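Local coordinates for protein TetR family transcriptional repressor LfrR (Mycobacterium smegmatis, PDB 2V57) that represses transcription of the lfrRA efflux-pump operon by binding directly to the promoter region upstream of its own gene, at residues 64-67 and 68-72; 71-74 and 75-79; 94-97 and 98-101; 116-119 and 120-124. One frame throughout, in Å; residues are numbered along the deposited sequence.

How the contacts relate
Contacts 1 and 2 follow each other along helix 56-77, sharing S71 and N72, with their centres 11 Å apart. Contact 3 closes helix 85-97 on one flank of that helix: S71 OG lies 2.6 Å from Q96 OE1, a probable hydrogen bond, and I75 CG1 packs on Q96 NE2. Contact 4, on helix 116-123, meets contact 1 through two probable hydrogen bonds of 2.7 Å, D69 OD1 with Y121 OH and H68 NE2 with I124 O. Contacts 3 and 4 do not touch, their nearest atoms being about 10 Å apart, so helix 56-77 joins them. R65 of contact 1 binds a sulfate held also by R16 and by Y53 of the helix-turn-helix motif, residues 34-53.

Contact 1: 64-67 and 68-72; sequences ARHV and HDLSN. With SO4 (sulfate ion), chain G.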
loop_
_atom_site.group_PDB
_atom_site.type_symbol
_atom_site.label_atom_id
_atom_site.label_comp_id
_atom_site.label_asym_id
_atom_site.label_seq_id
_atom_site.Cartn_x
_atom_site.Cartn_y
_atom_site.Cartn_z
ATOM N N ALA B 64 12.145 7.081 5.594
ATOM C CA ALA B 64 10.839 7.540 5.119
ATOM C C ALA B 64 10.858 9.049 4.848
ATOM O O ALA B 64 10.399 9.507 3.794
ATOM C CB ALA B 64 9.722 7.141 6.117
ATOM N N ARG B 65 11.381 9.833 5.787
ATOM C CA ARG B 65 11.651 11.238 5.502
ATOM C C ARG B 65 12.461 11.426 4.187
ATOM O O ARG B 65 12.073 12.191 3.301
ATOM C CB ARG B 65 12.351 11.928 6.693
ATOM C CG ARG B 65 11.457 12.163 7.933
ATOM C CD ARG B 65 12.144 13.129 8.910
ATOM N NE ARG B 65 13.370 12.586 9.515
ATOM C CZ ARG B 65 13.378 11.754 10.565
ATOM N NH1 ARG B 65 14.523 11.337 11.085
ATOM N NH2 ARG B 65 12.237 11.342 11.106
ATOM N N HIS B 66 13.570 10.709 4.057
ATOM C CA HIS B 66 14.443 10.852 2.894
ATOM C C HIS B 66 13.714 10.545 1.581
ATOM O O HIS B 66 13.818 11.324 0.622
ATOM C CB HIS B 66 15.702 9.979 3.045
ATOM C CG HIS B 66 16.657 10.078 1.883
ATOM N ND1 HIS B 66 17.311 11.244 1.547
ATOM C CD2 HIS B 66 17.077 9.144 0.996
ATOM C CE1 HIS B 66 18.084 11.025 0.495
ATOM N NE2 HIS B 66 17.959 9.760 0.143
ATOM N N VAL B 67 12.963 9.439 1.545
ATOM C CA VAL B 67 12.170 9.097 0.373
ATOM C C VAL B 67 11.097 10.128 0.040
ATOM O O VAL B 67 10.910 10.456 -1.132
ATOM C CB VAL B 67 11.549 7.675 0.468
ATOM C CG1 VAL B 67 10.665 7.398 -0.744
ATOM C CG2 VAL B 67 12.666 6.627 0.564
ATOM N N HIS B 68 10.373 10.622 1.048
ATOM C CA HIS B 68 9.422 11.715 0.814
ATOM C C HIS B 68 10.135 12.942 0.226
ATOM O O HIS B 68 9.613 13.595 -0.692
ATOM C CB HIS B 68 8.682 12.099 2.097
ATOM C CG HIS B 68 7.696 13.206 1.913
ATOM N ND1 HIS B 68 6.540 13.057 1.177
ATOM C CD2 HIS B 68 7.703 14.488 2.349
ATOM C CE1 HIS B 68 5.870 14.193 1.182
ATOM N NE2 HIS B 68 6.553 15.078 1.890
ATOM N N ASP B 69 11.333 13.239 0.734
ATOM C CA ASP B 69 12.167 14.320 0.175
ATOM C C ASP B 69 12.480 14.084 -1.313
ATOM O O ASP B 69 12.402 15.006 -2.140
ATOM C CB ASP B 69 13.515 14.422 0.895
ATOM C CG ASP B 69 13.415 14.979 2.301
ATOM O OD1 ASP B 69 12.402 15.632 2.657
ATOM O OD2 ASP B 69 14.395 14.760 3.047
ATOM N N LEU B 70 12.882 12.859 -1.638
ATOM C CA LEU B 70 13.217 12.508 -3.020
ATOM C C LEU B 70 12.004 12.647 -3.915
ATOM O O LEU B 70 12.115 13.085 -5.063
ATOM C CB LEU B 70 13.736 11.089 -3.098
ATOM C CG LEU B 70 15.074 10.840 -2.411
ATOM C CD1 LEU B 70 15.348 9.338 -2.330
ATOM C CD2 LEU B 70 16.153 11.561 -3.167
ATOM N N SER B 71 10.849 12.275 -3.378
ATOM C CA SER B 71 9.594 12.345 -4.117
ATOM C C SER B 71 9.267 13.792 -4.498
ATOM O O SER B 71 8.896 14.088 -5.648
ATOM C CB SER B 71 8.470 11.743 -3.284
ATOM O OG SER B 71 7.225 11.963 -3.901
ATOM N N ASN B 72 9.416 14.690 -3.529
ATOM C CA ASN B 72 9.220 16.124 -3.755
ATOM C C ASN B 72 10.202 16.705 -4.752
ATOM O O ASN B 72 9.828 17.508 -5.610
ATOM C CB ASN B 72 9.310 16.896 -2.427
ATOM C CG ASN B 72 8.057 16.747 -1.590
ATOM O OD1 ASN B 72 6.958 16.592 -2.125
ATOM N ND2 ASN B 72 8.213 16.795 -0.269
HETATM S S SO4 G . 18.062 11.944 9.670
HETATM O O1 SO4 G . 16.673 12.129 9.294
HETATM O O2 SO4 G . 18.787 11.182 8.670
HETATM O O3 SO4 G . 18.738 13.240 9.836
HETATM O O4 SO4 G . 18.067 11.213 10.940
HETATM O O HOH W 1 17.057 14.031 2.559
#
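H66 and L70, one helical turn apart, meet through a CH-pi contact: L70 CG stands 4.2 Å from the centroid of the imidazole, over its face but shifted toward the rim, while CD1 reaches NE2 at 3.6 Å. With CG anti to the backbone N (chi1 -180°), the ring of H66 is brought alongside the following turn. Its ND1 edge faces a water lying in the ring plane at 3.0 Å, and this water donates to D69 OD2 at 2.8 Å, bridging two side chains that do not touch directly. The other carboxylate oxygen, OD1, is hydrogen-bonded to the hydroxyl of Y121. R65 leaves the helix in another direction, its chain bent at chi3, and offers the edge of its guanidinium to a sulfate ion: NH1 donates to O1 at 2.9 Å, whereas the bond from NE to the same oxygen is weak. R16 and Y53 also bind this sulfate, which probably came from the crystallisation liquor. Four backbone bonds of the alpha-helical i to i+4 pattern, H68 to A64 through S71 to V67, occupy the carbonyls of 64-67. H68 NE2 reaches I124 O, and S71 OG pairs with Q96 OE1. Thus the carbonyls of 64-67 are satisfied by the amides of the next turn, whereas the polar side chains find partners beyond the helix, in neighbouring segments, water and an anion.

Contact 2: 71-74 and 75-79; sequences SNAA and IERAD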
loop_
_atom_site.group_PDB
_atom_site.type_symbol
_atom_site.label_atom_id
_atom_site.label_comp_id
_atom_site.label_asym_id
_atom_site.label_seq_id
_atom_site.Cartn_x
_atom_site.Cartn_y
_atom_site.Cartn_z
ATOM N N SER B 71 10.849 12.275 -3.378
ATOM C CA SER B 71 9.594 12.345 -4.117
ATOM C C SER B 71 9.267 13.792 -4.498
ATOM O O SER B 71 8.896 14.088 -5.648
ATOM C CB SER B 71 8.470 11.743 -3.284
ATOM O OG SER B 71 7.225 11.963 -3.901
ATOM N N ASN B 72 9.416 14.690 -3.529
ATOM C CA ASN B 72 9.220 16.124 -3.755
ATOM C C ASN B 72 10.202 16.705 -4.752
ATOM O O ASN B 72 9.828 17.508 -5.610
ATOM C CB ASN B 72 9.310 16.896 -2.427
ATOM C CG ASN B 72 8.057 16.747 -1.590
ATOM O OD1 ASN B 72 6.958 16.592 -2.125
ATOM N ND2 ASN B 72 8.213 16.795 -0.269
ATOM N N ALA B 73 11.462 16.321 -4.641
ATOM C CA ALA B 73 12.465 16.843 -5.561
ATOM C C ALA B 73 12.174 16.336 -6.970
ATOM O O ALA B 73 12.358 17.062 -7.952
ATOM C CB ALA B 73 13.860 16.448 -5.126
ATOM N N ALA B 74 11.693 15.096 -7.068
ATOM C CA ALA B 74 11.448 14.491 -8.375
ATOM C C ALA B 74 10.275 15.141 -9.108
ATOM O O ALA B 74 10.325 15.344 -10.323
ATOM C CB ALA B 74 11.239 12.999 -8.242
ATOM N N ILE B 75 9.219 15.467 -8.377
ATOM C CA ILE B 75 8.070 16.141 -8.977
ATOM C C ILE B 75 8.493 17.497 -9.523
ATOM O O ILE B 75 8.068 17.922 -10.601
ATOM C CB ILE B 75 6.961 16.374 -7.955
ATOM C CG1 ILE B 75 6.597 15.063 -7.261
ATOM C CG2 ILE B 75 5.744 16.982 -8.635
ATOM C CD1 ILE B 75 5.546 15.220 -6.185
ATOM N N GLU B 76 9.342 18.170 -8.762
ATOM C CA GLU B 76 9.878 19.465 -9.144
ATOM C C GLU B 76 10.719 19.339 -10.423
ATOM O O GLU B 76 10.595 20.154 -11.349
ATOM C CB GLU B 76 10.732 19.985 -7.982
ATOM C CG GLU B 76 11.303 21.369 -8.116
ATOM C CD GLU B 76 11.934 21.841 -6.807
ATOM O OE1 GLU B 76 12.099 21.012 -5.882
ATOM O OE2 GLU B 76 12.258 23.039 -6.697
ATOM N N ARG B 77 11.570 18.315 -10.461
ATOM C CA ARG B 77 12.504 18.087 -11.565
ATOM C C ARG B 77 11.760 17.745 -12.862
ATOM O O ARG B 77 12.287 17.918 -13.959
ATOM C CB ARG B 77 13.471 16.958 -11.188
ATOM C CG ARG B 77 14.640 16.742 -12.131
ATOM C CD ARG B 77 15.627 15.728 -11.545
ATOM N NE ARG B 77 16.154 16.152 -10.247
ATOM C CZ ARG B 77 15.833 15.595 -9.078
ATOM N NH1 ARG B 77 14.983 14.569 -9.021
ATOM N NH2 ARG B 77 16.376 16.065 -7.961
ATOM N N ALA B 78 10.528 17.271 -12.733
ATOM C CA ALA B 78 9.728 16.896 -13.888
ATOM C C ALA B 78 9.091 18.092 -14.605
ATOM O O ALA B 78 8.353 17.914 -15.578
ATOM C CB ALA B 78 8.650 15.900 -13.475
ATOM N N ASP B 79 9.372 19.305 -14.126
ATOM C CA ASP B 79 8.788 20.523 -14.705
ATOM C C ASP B 79 7.303 20.314 -14.998
ATOM O O ASP B 79 6.855 20.432 -16.141
ATOM C CB ASP B 79 9.528 20.933 -15.982
HETATM O O HOH W 2 9.540 20.316 -4.890
#
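S71 meets I75 over one turn of helix 56-77: its carbonyl oxygen accepts the I75 N-H at 3.1 Å and also lies 3.0 Å from I75 CG1, a close approach. That branch is set beside its own backbone N (chi1 -53°), which carries CD1 back along the S71 carbonyl. Next, N72 gives its carbonyl to two donors. E76 N reaches it in a rather long bond of 3.3 Å, and a water donates to it at 2.9 Å while also donating to E76 OE1, so that the extended glutamate chain is tied back to the preceding turn. A73 follows, its carbonyl bonded to R77 N at 2.9 Å. The R77 chain, bent at chi3 (-59°), folds back along the helix and lays one face of its guanidinium over A73 O, which sits 3.7 Å above the plane, off toward the rim; NH2 comes beside A73 CB. Last is A74, whose CB is near R77 NH1 and whose carbonyl takes a weak bond from A78 N at 3.1 Å. A74 and I75 pack on Q96 of helix 85-97, and R91 of that helix bonds the carbonyls of A78 and D79. Beyond R77 the helical bonding weakens and D79 turns to positive phi: this is a helix C-terminus, the end of the long helix that links the DNA-binding and ligand-binding domains in TetR-family repressors.

Contact 3: 94-97 and 98-101; sequences ESQL and DLGP
E94 O accepts the amide of D98 at 2.9 Å, the last regular i to i+4 bond of helix 85-97. After it the spacing shortens. L99 N bonds to Q96 O at 3.1 Å, an i to i+3 link at the helix end in which the donor rises 65° out of the carbonyl plane; Q96 O also bonds the hydroxyl of Y160 of helix 147-164. G100 N then reaches L97 O, likewise at 3.1 Å and 44° out of plane, closing a type I beta turn from L97 to G100. G100 takes a positive phi (88°), and P101 leads on to helix 102-106. Among the side chains, Q96 and L99 run side by side in the same direction, with Q96 OE1 3.4 Å from L99 CD1. The glutamine chain is bent at chi2, allowing NE2 to donate to S95 OG at 3.2 Å while OE1 turns to its partner S71 of helix 56-77. Against that helix L99 also packs, on L70 and S71. D98 folds its carboxylate beside E94 O without bonding to it; OD2 instead forms a salt bridge with R169 of helix 169-182. L97 points to another side, onto M156 and Y160 of helix 147-164 and I172 and V173 of helix 169-182. Together these features make a helix C-terminus ending in a type I turn with a positive-phi glycine, within the all-helical ligand-binding domain of TetR regulators.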
loop_
_atom_site.group_PDB
_atom_site.type_symbol
_atom_site.label_atom_id
_atom_site.label_comp_id
_atom_site.label_asym_id
_atom_site.label_seq_id
_atom_site.Cartn_x
_atom_site.Cartn_y
_atom_site.Cartn_z
ATOM N N GLU B 94 6.752 9.066 -14.381
ATOM C CA GLU B 94 8.106 8.520 -14.484
ATOM C C GLU B 94 8.956 8.903 -13.289
ATOM O O GLU B 94 9.650 8.063 -12.715
ATOM C CB GLU B 94 8.784 8.999 -15.775
ATOM C CG GLU B 94 8.188 8.382 -17.016
ATOM C CD GLU B 94 8.603 9.096 -18.284
ATOM O OE1 GLU B 94 9.092 10.241 -18.199
ATOM O OE2 GLU B 94 8.435 8.514 -19.374
ATOM N N SER B 95 8.896 10.181 -12.925
ATOM C CA SER B 95 9.691 10.712 -11.827
ATOM C C SER B 95 9.448 9.929 -10.540
ATOM O O SER B 95 10.394 9.619 -9.821
ATOM C CB SER B 95 9.421 12.214 -11.623
ATOM O OG SER B 95 8.233 12.469 -10.864
ATOM N N GLN B 96 8.189 9.591 -10.265
ATOM C CA GLN B 96 7.854 8.798 -9.079
ATOM C C GLN B 96 8.142 7.302 -9.238
ATOM O O GLN B 96 8.554 6.643 -8.278
ATOM C CB GLN B 96 6.387 9.016 -8.668
ATOM C CG GLN B 96 6.051 10.485 -8.475
ATOM C CD GLN B 96 6.860 11.141 -7.360
ATOM O OE1 GLN B 96 6.792 10.726 -6.204
ATOM N NE2 GLN B 96 7.620 12.176 -7.706
ATOM N N LEU B 97 7.914 6.751 -10.427
ATOM C CA LEU B 97 8.232 5.346 -10.646
ATOM C C LEU B 97 9.726 5.105 -10.387
ATOM O O LEU B 97 10.121 4.067 -9.843
ATOM C CB LEU B 97 7.853 4.893 -12.060
ATOM C CG LEU B 97 7.842 3.389 -12.326
ATOM C CD1 LEU B 97 6.804 2.644 -11.478
ATOM C CD2 LEU B 97 7.636 3.097 -13.833
ATOM N N ASP B 98 10.546 6.087 -10.749
ATOM C CA ASP B 98 11.991 5.929 -10.669
ATOM C C ASP B 98 12.514 5.951 -9.222
ATOM O O ASP B 98 13.687 5.692 -8.981
ATOM C CB ASP B 98 12.701 6.984 -11.529
ATOM C CG ASP B 98 12.529 6.736 -13.032
ATOM O OD1 ASP B 98 12.134 5.619 -13.433
ATOM O OD2 ASP B 98 12.789 7.670 -13.815
ATOM N N LEU B 99 11.645 6.246 -8.265
ATOM C CA LEU B 99 12.028 6.179 -6.860
ATOM C C LEU B 99 12.270 4.719 -6.469
ATOM O O LEU B 99 13.017 4.441 -5.536
ATOM C CB LEU B 99 10.945 6.789 -5.946
ATOM C CG LEU B 99 10.586 8.276 -6.102
ATOM C CD1 LEU B 99 9.311 8.636 -5.340
ATOM C CD2 LEU B 99 11.747 9.156 -5.653
ATOM N N GLY B 100 11.614 3.789 -7.161
ATOM C CA GLY B 100 11.819 2.376 -6.905
ATOM C C GLY B 100 10.915 1.797 -5.827
ATOM O O GLY B 100 10.130 2.508 -5.199
ATOM N N PRO B 101 11.016 0.480 -5.616
ATOM C CA PRO B 101 10.124 -0.245 -4.713
ATOM C C PRO B 101 10.287 0.097 -3.233
ATOM O O PRO B 101 9.491 -0.408 -2.452
ATOM C CB PRO B 101 10.494 -1.717 -4.973
ATOM C CG PRO B 101 11.896 -1.652 -5.504
ATOM C CD PRO B 101 11.891 -0.435 -6.369
#

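Contact 4: 116-119 and 120-124; sequences PELA and AYFDI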
loop_
_atom_site.group_PDB
_atom_site.type_symbol
_atom_site.label_atom_id
_atom_site.label_comp_id
_atom_site.label_asym_id
_atom_site.label_seq_id
_atom_site.Cartn_x
_atom_site.Cartn_y
_atom_site.Cartn_z
ATOM N N PRO B 116 2.548 10.238 14.225
ATOM C CA PRO B 116 1.860 11.431 13.724
ATOM C C PRO B 116 2.858 12.465 13.225
ATOM O O PRO B 116 2.552 13.229 12.316
ATOM C CB PRO B 116 1.133 11.977 14.963
ATOM C CG PRO B 116 1.106 10.855 15.935
ATOM C CD PRO B 116 2.277 9.991 15.653
ATOM N N GLU B 117 4.048 12.492 13.814
ATOM C CA GLU B 117 5.065 13.424 13.333
ATOM C C GLU B 117 5.506 13.086 11.906
ATOM O O GLU B 117 5.740 13.985 11.082
ATOM C CB GLU B 117 6.279 13.461 14.276
ATOM C CG GLU B 117 7.473 14.200 13.695
ATOM C CD GLU B 117 7.147 15.656 13.345
ATOM O OE1 GLU B 117 6.197 16.239 13.932
ATOM O OE2 GLU B 117 7.841 16.218 12.471
ATOM N N LEU B 118 5.626 11.792 11.603
ATOM C CA LEU B 118 6.020 11.391 10.262
ATOM C C LEU B 118 4.851 11.650 9.312
ATOM O O LEU B 118 5.058 11.993 8.147
ATOM C CB LEU B 118 6.436 9.915 10.216
ATOM C CG LEU B 118 7.147 9.417 8.955
ATOM C CD1 LEU B 118 8.516 10.143 8.748
ATOM C CD2 LEU B 118 7.323 7.908 9.020
ATOM N N ALA B 119 3.628 11.500 9.816
ATOM C CA ALA B 119 2.447 11.781 9.000
ATOM C C ALA B 119 2.443 13.263 8.591
ATOM O O ALA B 119 2.126 13.598 7.448
ATOM C CB ALA B 119 1.184 11.425 9.739
ATOM N N ALA B 120 2.782 14.138 9.535
ATOM C CA ALA B 120 2.867 15.582 9.271
ATOM C C ALA B 120 3.964 15.881 8.254
ATOM O O ALA B 120 3.800 16.732 7.370
ATOM C CB ALA B 120 3.108 16.382 10.584
ATOM N N TYR B 121 5.085 15.180 8.373
ATOM C CA TYR B 121 6.173 15.342 7.412
ATOM C C TYR B 121 5.738 15.007 5.982
ATOM O O TYR B 121 6.038 15.760 5.048
ATOM C CB TYR B 121 7.363 14.465 7.802
ATOM C CG TYR B 121 8.670 14.870 7.151
ATOM C CD1 TYR B 121 9.513 15.799 7.759
ATOM C CD2 TYR B 121 9.065 14.316 5.944
ATOM C CE1 TYR B 121 10.728 16.170 7.170
ATOM C CE2 TYR B 121 10.263 14.686 5.333
ATOM C CZ TYR B 121 11.088 15.604 5.943
ATOM O OH TYR B 121 12.281 15.949 5.328
ATOM N N PHE B 122 5.040 13.878 5.827
ATOM C CA PHE B 122 4.560 13.383 4.536
ATOM C C PHE B 122 3.530 14.330 3.918
ATOM O O PHE B 122 3.363 14.367 2.704
ATOM C CB PHE B 122 3.883 12.012 4.723
ATOM C CG PHE B 122 4.823 10.829 4.653
ATOM C CD1 PHE B 122 6.199 10.978 4.831
ATOM C CD2 PHE B 122 4.315 9.548 4.433
ATOM C CE1 PHE B 122 7.048 9.879 4.764
ATOM C CE2 PHE B 122 5.157 8.449 4.373
ATOM C CZ PHE B 122 6.522 8.610 4.541
ATOM N N ASP B 123 2.807 15.058 4.760
ATOM C CA ASP B 123 1.797 15.996 4.279
ATOM C C ASP B 123 2.389 17.090 3.398
ATOM O O ASP B 123 1.729 17.571 2.470
ATOM C CB ASP B 123 1.083 16.667 5.448
ATOM C CG ASP B 123 0.092 15.761 6.118
ATOM O OD1 ASP B 123 -0.311 14.750 5.504
ATOM O OD2 ASP B 123 -0.288 16.068 7.267
ATOM N N ILE B 124 3.620 17.499 3.700
ATOM C CA ILE B 124 4.185 18.681 3.042
ATOM C C ILE B 124 4.526 18.357 1.602
ATOM O O ILE B 124 5.307 17.442 1.333
ATOM C CB ILE B 124 5.396 19.266 3.814
ATOM C CG1 ILE B 124 4.920 19.771 5.175
ATOM C CG2 ILE B 124 6.055 20.396 3.011
ATOM C CD1 ILE B 124 6.000 20.416 6.008
HETATM O O HOH W 3 0.492 12.257 6.020
#
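F122 presents one ring face to L118, whose CG lies 4.2 Å from CE1; the ring of H68, on helix 56-77, also meets that of F122, their planes about 25° apart. L118 and F122 belong to the short helix 116-123, which packs alongside the long helix 56-77 of the all-helical TetR fold. The F122 side chain, CG beside its backbone N (chi1 -87°), points back along the helix, and its CD1 passes 3.7 Å from L118 O. Y121 sends its ring the other way from the first turn, toward its hydroxyl's partner D69: only its CB stays near, 3.4 Å from L118 O. L118 itself rests on A64 and R65 of helix 56-77, and on E109 and P110 of helix 109-112. The backbone keeps alpha-helical order, with bonds from A120 N to P116 O, Y121 N to E117 O and F122 N to L118 O of 2.9 to 3.0 Å. The last turn is less regular, with D123 N reaching A119 O at 3.1 Å and an N-H...O angle of 136°. A119 O also accepts a short bond of 2.6 Å from a water, which donates its other hydrogen to D123 OD1 at 2.7 Å.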